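Local atomic coordinates of staphylococcal enterotoxin-like toxin (Staphylococcus aureus, PDB entry 4DXF), a protein that probably binds host sialylated glycans, as a carbohydrate-binding member of the staphylococcal superantigen-like family of secreted proteins. Residues K39-M47 and N86-V94; V111-K119 and L149-V159. All coordinates share one frame; numbering follows the deposited sequence. Where two conformers were deposited one is given.

Overall arrangement
The chain has the two-domain superantigen fold, and each contact ties together parts of one domain. Contact 1 (39-47 with 86-94) lies in the N-terminal OB-fold domain, where the loops leading into strands 46-49 and 92-99 meet through aromatic and aliphatic side chains. Contact 2 (111-119 with 149-159) belongs to the C-terminal beta-grasp domain and sets the C-terminal part of helix 138-153 and its following turn against strand 107-116. Strands 92-99 and 107-116 are consecutive in the chain, yet the two contacts fall on opposite sides of its centre, with their centres about 35 Å apart and their nearest atoms about 16 Å apart. They are thus separate, closed one after the other along the sequence.

Contact 1. Residues K39-M47 and N86-V94; sequences KKWTTIRFM and NYNLEKYSV
Phe46 drives the edge of its ring into the face of Tyr87, forming a T-shaped pair whose planes stand at 84° with centroids 5.4 Å apart. Its CZ is the leading atom, poised over the centre of the Tyr87 ring. Leu89 meets Phe46 from the opposite direction and lays CD1 over one face of the phenyl ring, 4.0 Å from its centroid, a CH-pi contact displaced toward the rim. At another part of the Phe46 edge, CE1 comes within 3.7 Å of Tyr92 CE2; this contact, by contrast, is edge to edge, each atom near the plane of the other ring, with the side chains at about a right angle.

Thr42 CG2 lies in the plane of the Tyr87 ring, 3.7 Å from Tyr87 CE1, and Thr43 OG1 approaches the same carbon. The Thr42 methyl reaches the ring because it stands anti to the backbone N, which leaves OG1 (chi1 -66°) beside the N and hydrogen-bonded to Trp41 O, above that carbonyl's plane. At the hydroxyl end of the ring, Ile44 crosses the tyrosine at about a right angle, with CG1 3.5 Å from Tyr87 OH and CD1 equally near. Trp41 closes the outer side of the contact, its CH2 corner 4.1 Å from Leu89 CD2. The grip is chiefly apolar.

Strand 56-59 lies between strands 46-49 and 92-99 in the OB-fold sheet, and Ala59 on it touches both Ile44 and Phe46, while Lys57 touches Leu89. Phe46 and Tyr92 thus meet across it, while the others join the loops leading into the two flanking strands.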
loop_
_atom_site.group_PDB
_atom_site.type_symbol
_atom_site.label_atom_id
_atom_site.label_comp_id
_atom_site.label_asym_id
_atom_site.label_seq_id
_atom_site.Cartn_x
_atom_site.Cartn_y
_atom_site.Cartn_z
ATOM N N LYS A 39 26.349 -1.400 1.025
ATOM C CA LYS A 39 26.748 -2.809 1.155
ATOM C C LYS A 39 25.744 -3.562 2.056
ATOM O O LYS A 39 25.341 -3.023 3.097
ATOM C CB LYS A 39 28.142 -2.776 1.810
ATOM C CG LYS A 39 28.906 -4.091 1.921
ATOM C CD LYS A 39 30.152 -3.824 2.775
ATOM C CE LYS A 39 31.157 -2.980 1.974
ATOM N NZ LYS A 39 32.546 -3.012 2.553
ATOM N N LYS A 40 25.338 -4.783 1.688
ATOM C CA LYS A 40 24.456 -5.596 2.596
ATOM C C LYS A 40 25.029 -5.752 4.024
ATOM O O LYS A 40 26.219 -6.044 4.204
ATOM C CB LYS A 40 24.162 -6.962 1.976
ATOM C CG LYS A 40 23.230 -7.917 2.767
ATOM C CD LYS A 40 23.062 -9.194 1.921
ATOM C CE LYS A 40 22.823 -10.423 2.791
ATOM N NZ LYS A 40 21.413 -10.444 3.267
ATOM N N TRP A 41 24.214 -5.528 5.041
ATOM C CA TRP A 41 24.712 -5.658 6.409
ATOM C C TRP A 41 23.797 -6.495 7.318
ATOM O O TRP A 41 24.071 -6.622 8.513
ATOM C CB TRP A 41 24.979 -4.286 7.053
ATOM C CG TRP A 41 23.774 -3.386 7.029
ATOM C CD1 TRP A 41 23.413 -2.527 6.021
ATOM C CD2 TRP A 41 22.766 -3.247 8.056
ATOM N NE1 TRP A 41 22.241 -1.864 6.356
ATOM C CE2 TRP A 41 21.824 -2.285 7.594
ATOM C CE3 TRP A 41 22.574 -3.830 9.324
ATOM C CZ2 TRP A 41 20.699 -1.910 8.352
ATOM C CZ3 TRP A 41 21.450 -3.469 10.069
ATOM C CH2 TRP A 41 20.531 -2.512 9.583
ATOM N N THR A 42 22.708 -7.028 6.763
ATOM C CA THR A 42 21.851 -7.953 7.518
ATOM C C THR A 42 21.150 -8.920 6.617
ATOM O O THR A 42 21.575 -9.196 5.500
ATOM C CB THR A 42 20.835 -7.262 8.489
ATOM O OG1 THR A 42 21.545 -6.607 9.531
ATOM C CG2 THR A 42 19.938 -8.271 9.175
ATOM N N THR A 43 20.064 -9.464 7.131
ATOM C CA THR A 43 19.360 -10.496 6.426
ATOM C C THR A 43 18.596 -9.902 5.260
ATOM O O THR A 43 18.025 -10.627 4.449
ATOM C CB THR A 43 18.464 -11.301 7.398
ATOM O OG1 THR A 43 17.752 -10.388 8.248
ATOM C CG2 THR A 43 19.371 -12.222 8.276
ATOM N N ILE A 44 18.580 -8.566 5.168
ATOM C CA ILE A 44 18.046 -7.917 3.946
ATOM C C ILE A 44 18.720 -6.606 3.681
ATOM O O ILE A 44 19.399 -6.048 4.530
ATOM C CB ILE A 44 16.497 -7.692 3.928
ATOM C CG1 ILE A 44 16.069 -6.782 5.072
ATOM C CG2 ILE A 44 15.737 -9.080 3.816
ATOM C CD1 ILE A 44 14.627 -6.354 4.938
ATOM N N ARG A 45 18.439 -6.111 2.496
ATOM C CA ARG A 45 19.001 -4.883 1.995
ATOM C C ARG A 45 17.945 -3.771 2.043
ATOM O O ARG A 45 16.721 -4.051 2.112
ATOM C CB ARG A 45 19.429 -5.147 0.560
ATOM C CG ARG A 45 20.668 -6.118 0.547
ATOM C CD ARG A 45 20.899 -6.597 -0.814
ATOM N NE ARG A 45 21.251 -5.547 -1.784
ATOM C CZ ARG A 45 20.528 -5.230 -2.871
ATOM N NH1 ARG A 45 19.350 -5.822 -3.148
ATOM N NH2 ARG A 45 20.970 -4.276 -3.692
ATOM N N PHE A 46 18.453 -2.538 2.009
ATOM C CA PHE A 46 17.654 -1.322 2.188
ATOM C C PHE A 46 17.992 -0.350 1.079
ATOM O O PHE A 46 19.112 -0.313 0.587
ATOM C CB PHE A 46 17.874 -0.655 3.518
ATOM C CG PHE A 46 17.478 -1.536 4.710
ATOM C CD1 PHE A 46 16.150 -1.657 5.084
ATOM C CD2 PHE A 46 18.446 -2.249 5.406
ATOM C CE1 PHE A 46 15.744 -2.491 6.160
ATOM C CE2 PHE A 46 18.067 -3.097 6.484
ATOM C CZ PHE A 46 16.722 -3.194 6.855
ATOM N N MET A 47 16.980 0.375 0.657
ATOM C CA MET A 47 17.169 1.586 -0.166
ATOM C C MET A 47 17.048 2.783 0.781
ATOM O O MET A 47 16.011 2.975 1.455
ATOM C CB MET A 47 16.104 1.641 -1.308
ATOM C CG MET A 47 16.298 2.993 -2.143
ATOM S SD MET A 47 15.204 3.151 -3.478
ATOM C CE MET A 47 15.765 1.994 -4.647
ATOM N N ASN A 86 12.806 -5.021 13.760
ATOM C CA ASN A 86 13.801 -5.811 14.506
ATOM C C ASN A 86 15.224 -5.507 14.065
ATOM O O ASN A 86 16.156 -6.298 14.331
ATOM C CB ASN A 86 13.556 -7.297 14.271
ATOM C CG ASN A 86 12.210 -7.761 14.786
ATOM O OD1 ASN A 86 11.442 -8.410 14.072
ATOM N ND2 ASN A 86 11.903 -7.408 16.015
ATOM N N TYR A 87 15.396 -4.391 13.347
ATOM C CA TYR A 87 16.709 -4.059 12.815
ATOM C C TYR A 87 17.297 -2.891 13.559
ATOM O O TYR A 87 18.343 -2.364 13.160
ATOM C CB TYR A 87 16.650 -3.748 11.302
ATOM C CG TYR A 87 16.123 -4.856 10.445
ATOM C CD1 TYR A 87 16.945 -5.900 10.036
ATOM C CD2 TYR A 87 14.778 -4.876 10.027
ATOM C CE1 TYR A 87 16.465 -6.947 9.240
ATOM C CE2 TYR A 87 14.300 -5.917 9.210
ATOM C CZ TYR A 87 15.155 -6.956 8.845
ATOM O OH TYR A 87 14.679 -7.992 8.037
ATOM N N ASN A 88 16.624 -2.488 14.631
ATOM C CA ASN A 88 16.953 -1.283 15.385
ATOM C C ASN A 88 17.079 -0.015 14.490
ATOM O O ASN A 88 17.976 0.800 14.661
ATOM C CB ASN A 88 18.177 -1.499 16.312
ATOM C CG ASN A 88 18.243 -0.477 17.467
ATOM O OD1 ASN A 88 17.236 -0.183 18.128
ATOM N ND2 ASN A 88 19.445 0.064 17.713
ATOM N N LEU A 89 16.140 0.167 13.562
ATOM C CA LEU A 89 16.189 1.351 12.668
ATOM C C LEU A 89 15.132 2.367 13.026
ATOM O O LEU A 89 13.996 1.998 13.295
ATOM C CB LEU A 89 16.007 0.897 11.243
ATOM C CG LEU A 89 17.124 0.028 10.706
ATOM C CD1 LEU A 89 16.735 -0.453 9.319
ATOM C CD2 LEU A 89 18.499 0.813 10.699
ATOM N N GLU A 90 15.496 3.644 13.064
ATOM C CA GLU A 90 14.584 4.664 13.536
ATOM C C GLU A 90 13.405 4.926 12.538
ATOM O O GLU A 90 12.246 5.200 12.930
ATOM C CB GLU A 90 15.402 5.925 13.765
ATOM C CG GLU A 90 14.686 7.135 14.350
ATOM C CD GLU A 90 15.588 8.394 14.412
ATOM O OE1 GLU A 90 16.802 8.315 14.009
ATOM O OE2 GLU A 90 15.065 9.460 14.850
ATOM N N LYS A 91 13.761 4.895 11.261
ATOM C CA LYS A 91 12.857 5.229 10.131
ATOM C C LYS A 91 12.935 4.125 9.130
ATOM O O LYS A 91 13.874 3.979 8.344
ATOM C CB LYS A 91 13.263 6.581 9.508
ATOM C CG LYS A 91 13.301 7.672 10.480
ATOM C CD LYS A 91 11.899 8.208 10.835
ATOM C CE LYS A 91 11.980 9.427 11.701
ATOM N NZ LYS A 91 10.621 9.911 12.032
ATOM N N TYR A 92 11.911 3.290 9.169
ATOM C CA TYR A 92 11.893 2.088 8.476
ATOM C C TYR A 92 10.485 1.937 7.938
ATOM O O TYR A 92 9.503 2.243 8.657
ATOM C CB TYR A 92 12.196 0.969 9.515
ATOM C CG TYR A 92 11.906 -0.390 9.070
ATOM C CD1 TYR A 92 10.619 -0.949 9.271
ATOM C CD2 TYR A 92 12.894 -1.207 8.524
ATOM C CE1 TYR A 92 10.311 -2.260 8.868
ATOM C CE2 TYR A 92 12.573 -2.501 8.077
ATOM C CZ TYR A 92 11.277 -3.014 8.298
ATOM O OH TYR A 92 11.006 -4.304 7.925
ATOM N N SER A 93 10.429 1.448 6.716
ATOM C CA SER A 93 9.257 1.122 5.918
ATOM C C SER A 93 9.516 -0.007 4.914
ATOM O O SER A 93 10.681 -0.318 4.522
ATOM C CB SER A 93 8.671 2.420 5.293
ATOM O OG SER A 93 7.531 2.157 4.561
ATOM N N VAL A 94 8.463 -0.689 4.476
ATOM C CA VAL A 94 8.629 -1.875 3.674
ATOM C C VAL A 94 8.065 -1.760 2.273
ATOM O O VAL A 94 6.861 -1.521 2.135
ATOM C CB VAL A 94 7.953 -3.097 4.390
ATOM C CG1 VAL A 94 8.148 -4.308 3.538
ATOM C CG2 VAL A 94 8.573 -3.238 5.767
#

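Contact 2. Residues V111-K119 and L149-V159; sequences VRITKEDNK and LIEKNNLYGNV
Lys115 reaches from its strand to the last part of helix 138-153, where NZ donates a hydrogen bond of 2.7 Å to Asn153 O. The ammonium group sits above the carbonyl plane, 53° out of it, and a bend at chi3 (69°) in an otherwise extended side chain brings it there. Deeper in, Ile113 and Leu149 slide past each other, with CD1 of the isoleucine 3.8 Å from CD2 of the leucine. Ile113 CD1 also abuts the side-chain amide of Asn153. On the other side of Lys115, Val159 presses CG1 against the backbone where the strand gives way to loop, 3.6 Å from Glu116 O. Asn158 ND2 lies beside Lys115 NZ and Asp117 CB.

Asn153 ND2 is hydrogen-bonded to Asp125 OD2 on strand 122-131, and Asp117 OD1 is held by Thr121 N. Asn154 is the first residue to leave helical phi/psi, with positive phi, and opens a type II beta turn closed by a hydrogen bond from Gly157 N to Asn154 O, 2.9 Å. Leu155 N hydrogen-bonds to Leu149 O, drawing the chain after Asn153 back to the helix. Val159 N hydrogen-bonds to Asn158 OD1, and Val159 also touches Ile203 on strand 196-203.

The axes of strand 111-116 and helix 149-153 cross at -70°, 11.9 Å apart at closest. A helix packed across a mixed beta-sheet is characteristic of the beta-grasp fold, here the C-terminal domain.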
loop_
_atom_site.group_PDB
_atom_site.type_symbol
_atom_site.label_atom_id
_atom_site.label_comp_id
_atom_site.label_asym_id
_atom_site.label_seq_id
_atom_site.Cartn_x
_atom_site.Cartn_y
_atom_site.Cartn_z
ATOM N N VAL A 111 -15.120 2.841 -7.093
ATOM C CA VAL A 111 -14.984 1.837 -6.010
ATOM C C VAL A 111 -16.411 1.417 -5.686
ATOM O O VAL A 111 -17.293 2.276 -5.572
ATOM C CB VAL A 111 -14.336 2.407 -4.835
ATOM C CG1 VAL A 111 -14.266 1.369 -3.719
ATOM C CG2 VAL A 111 -12.914 2.899 -5.199
ATOM N N ARG A 112 -16.651 0.110 -5.601
ATOM C CA ARG A 112 -18.013 -0.376 -5.277
ATOM C C ARG A 112 -17.810 -1.248 -4.051
ATOM O O ARG A 112 -16.998 -2.199 -4.118
ATOM C CB ARG A 112 -18.525 -1.260 -6.432
ATOM C CG ARG A 112 -18.633 -0.537 -7.831
ATOM C CD ARG A 112 -18.667 -1.539 -9.007
ATOM N NE ARG A 112 -19.030 -0.874 -10.267
ATOM C CZ ARG A 112 -20.136 -0.127 -10.430
ATOM N NH1 ARG A 112 -20.974 0.069 -9.409
ATOM N NH2 ARG A 112 -20.401 0.447 -11.603
ATOM N N ILE A 113 -18.596 -0.980 -2.990
ATOM C CA ILE A 113 -18.394 -1.589 -1.670
ATOM C C ILE A 113 -19.637 -2.347 -1.280
ATOM O O ILE A 113 -20.713 -1.752 -1.301
ATOM C CB ILE A 113 -18.105 -0.552 -0.629
ATOM C CG1 ILE A 113 -16.801 0.157 -1.077
ATOM C CG2 ILE A 113 -17.902 -1.235 0.792
ATOM C CD1 ILE A 113 -16.624 1.587 -0.542
ATOM N N THR A 114 -19.479 -3.637 -0.989
ATOM C CA THR A 114 -20.642 -4.367 -0.521
ATOM C C THR A 114 -20.252 -4.819 0.874
ATOM O O THR A 114 -19.165 -5.409 1.043
ATOM C CB THR A 114 -21.006 -5.601 -1.396
ATOM O OG1 THR A 114 -21.222 -5.287 -2.787
ATOM C CG2 THR A 114 -22.284 -6.317 -0.864
ATOM N N LYS A 115 -21.134 -4.578 1.868
ATOM C CA LYS A 115 -20.817 -4.944 3.209
ATOM C C LYS A 115 -21.950 -5.744 3.862
ATOM O O LYS A 115 -23.073 -5.354 3.688
ATOM C CB LYS A 115 -20.610 -3.680 3.989
ATOM C CG LYS A 115 -20.420 -3.915 5.539
ATOM C CD LYS A 115 -19.888 -2.722 6.299
ATOM C CE LYS A 115 -20.855 -1.568 6.389
ATOM N NZ LYS A 115 -20.411 -0.648 7.468
ATOM N N GLU A 116 -21.618 -6.843 4.550
ATOM C CA GLU A 116 -22.603 -7.639 5.316
ATOM C C GLU A 116 -22.167 -7.725 6.752
ATOM O O GLU A 116 -21.102 -8.279 7.029
ATOM C CB GLU A 116 -22.703 -9.049 4.764
ATOM C CG GLU A 116 -23.732 -9.911 5.548
ATOM C CD GLU A 116 -24.146 -11.215 4.863
ATOM O OE1 GLU A 116 -23.516 -11.643 3.858
ATOM O OE2 GLU A 116 -25.094 -11.850 5.386
ATOM N N ASP A 117 -22.987 -7.191 7.665
ATOM C CA ASP A 117 -22.584 -7.143 9.064
ATOM C C ASP A 117 -22.972 -8.472 9.739
ATOM O O ASP A 117 -23.494 -9.394 9.084
ATOM C CB ASP A 117 -23.130 -5.895 9.770
ATOM C CG ASP A 117 -24.661 -5.910 9.887
ATOM O OD1 ASP A 117 -25.259 -7.021 9.840
ATOM O OD2 ASP A 117 -25.241 -4.813 10.024
ATOM N N ASN A 118 -22.665 -8.590 11.025
ATOM C CA ASN A 118 -22.911 -9.771 11.855
ATOM C C ASN A 118 -24.405 -10.106 11.962
ATOM O O ASN A 118 -24.802 -11.235 12.272
ATOM C CB ASN A 118 -22.262 -9.570 13.255
ATOM C CG ASN A 118 -22.365 -8.122 13.777
ATOM O OD1 ASN A 118 -22.737 -7.205 13.057
ATOM N ND2 ASN A 118 -22.014 -7.928 15.038
ATOM N N LYS A 119 -25.227 -9.081 11.756
ATOM C CA LYS A 119 -26.697 -9.229 11.789
ATOM C C LYS A 119 -27.217 -9.693 10.419
ATOM O O LYS A 119 -28.427 -9.874 10.246
ATOM C CB LYS A 119 -27.354 -7.874 12.117
ATOM C CG LYS A 119 -26.967 -7.211 13.472
ATOM C CD LYS A 119 -27.061 -8.200 14.639
ATOM C CE LYS A 119 -26.292 -7.727 15.877
ATOM N NZ LYS A 119 -25.687 -8.910 16.566
ATOM N N LEU A 149 -11.684 2.524 4.173
ATOM C CA LEU A 149 -12.808 1.622 4.537
ATOM C C LEU A 149 -13.029 1.606 6.011
ATOM O O LEU A 149 -14.213 1.433 6.465
ATOM C CB LEU A 149 -12.530 0.183 4.013
ATOM C CG LEU A 149 -12.580 -0.034 2.491
ATOM C CD1 LEU A 149 -12.046 -1.393 2.164
ATOM C CD2 LEU A 149 -13.975 0.182 1.856
ATOM N N ILE A 150 -11.936 1.706 6.777
ATOM C CA ILE A 150 -12.007 1.924 8.213
ATOM C C ILE A 150 -12.763 3.205 8.532
ATOM O O ILE A 150 -13.716 3.190 9.341
ATOM C CB ILE A 150 -10.607 1.899 8.895
ATOM C CG1 ILE A 150 -9.973 0.518 8.665
ATOM C CG2 ILE A 150 -10.680 2.382 10.377
ATOM C CD1 ILE A 150 -8.475 0.418 9.112
ATOM N N GLU A 151 -12.363 4.304 7.904
ATOM C CA GLU A 151 -12.897 5.616 8.219
ATOM C C GLU A 151 -14.344 5.780 7.776
ATOM O O GLU A 151 -15.131 6.429 8.511
ATOM C CB GLU A 151 -12.005 6.701 7.564
ATOM C CG GLU A 151 -10.675 6.969 8.321
ATOM C CD GLU A 151 -9.718 7.941 7.546
ATOM O OE1 GLU A 151 -10.093 8.464 6.466
ATOM O OE2 GLU A 151 -8.594 8.164 8.014
ATOM N N LYS A 152 -14.708 5.232 6.603
ATOM C CA LYS A 152 -16.003 5.523 6.000
ATOM C C LYS A 152 -16.993 4.360 6.126
ATOM O O LYS A 152 -18.192 4.592 6.036
ATOM C CB LYS A 152 -15.871 5.956 4.557
ATOM C CG LYS A 152 -14.948 7.209 4.383
ATOM C CD LYS A 152 -14.863 7.657 2.887
ATOM C CE LYS A 152 -16.219 8.093 2.311
ATOM N NZ LYS A 152 -16.274 8.071 0.782
ATOM N N ASN A 153 -16.508 3.140 6.388
ATOM C CA ASN A 153 -17.356 1.910 6.209
ATOM C C ASN A 153 -17.253 0.989 7.379
ATOM O O ASN A 153 -17.737 -0.164 7.355
ATOM C CB ASN A 153 -17.002 1.153 4.917
ATOM C CG ASN A 153 -17.085 2.021 3.716
ATOM O OD1 ASN A 153 -16.087 2.582 3.262
ATOM N ND2 ASN A 153 -18.284 2.201 3.215
ATOM N N ASN A 154 -16.563 1.482 8.376
ATOM C CA ASN A 154 -16.338 0.788 9.632
ATOM C C ASN A 154 -15.623 -0.551 9.528
ATOM O O ASN A 154 -15.801 -1.464 10.365
ATOM C CB ASN A 154 -17.643 0.687 10.483
ATOM C CG ASN A 154 -17.341 0.467 11.955
ATOM O OD1 ASN A 154 -16.318 0.969 12.484
ATOM N ND2 ASN A 154 -18.213 -0.302 12.637
ATOM N N LEU A 155 -14.728 -0.682 8.522
ATOM C CA LEU A 155 -13.935 -1.878 8.491
ATOM C C LEU A 155 -13.136 -1.991 9.754
ATOM O O LEU A 155 -12.607 -1.024 10.306
ATOM C CB LEU A 155 -12.978 -1.916 7.283
ATOM C CG LEU A 155 -12.096 -3.179 7.205
ATOM C CD1 LEU A 155 -12.818 -4.354 6.644
ATOM C CD2 LEU A 155 -10.995 -2.693 6.187
ATOM N N TYR A 156 -13.068 -3.218 10.221
ATOM C CA TYR A 156 -12.406 -3.576 11.476
ATOM C C TYR A 156 -13.124 -3.027 12.696
ATOM O O TYR A 156 -12.525 -2.926 13.762
ATOM C CB TYR A 156 -10.898 -3.286 11.505
ATOM C CG TYR A 156 -10.161 -3.881 10.325
ATOM C CD1 TYR A 156 -10.392 -5.200 9.898
ATOM C CD2 TYR A 156 -9.222 -3.101 9.606
ATOM C CE1 TYR A 156 -9.701 -5.762 8.798
ATOM C CE2 TYR A 156 -8.538 -3.641 8.520
ATOM C CZ TYR A 156 -8.786 -4.931 8.071
ATOM O OH TYR A 156 -8.174 -5.570 6.962
ATOM N N GLY A 157 -14.407 -2.724 12.510
ATOM C CA GLY A 157 -15.269 -2.260 13.596
ATOM C C GLY A 157 -16.071 -3.465 14.048
ATOM O O GLY A 157 -15.586 -4.253 14.853
ATOM N N ASN A 158 -17.245 -3.612 13.426
ATOM C CA ASN A 158 -18.210 -4.710 13.527
ATOM C C ASN A 158 -17.729 -5.949 12.757
ATOM O O ASN A 158 -17.842 -7.084 13.253
ATOM C CB ASN A 158 -19.568 -4.235 12.931
ATOM C CG ASN A 158 -19.380 -3.413 11.537
ATOM O OD1 ASN A 158 -18.247 -3.284 11.014
ATOM N ND2 ASN A 158 -20.485 -2.878 10.966
ATOM N N VAL A 159 -17.162 -5.739 11.557
ATOM C CA VAL A 159 -16.757 -6.848 10.669
ATOM C C VAL A 159 -15.350 -6.558 10.086
ATOM O O VAL A 159 -14.975 -5.380 9.928
ATOM C CB VAL A 159 -17.743 -7.133 9.488
ATOM C CG1 VAL A 159 -19.030 -7.915 9.952
ATOM C CG2 VAL A 159 -18.103 -5.864 8.714
#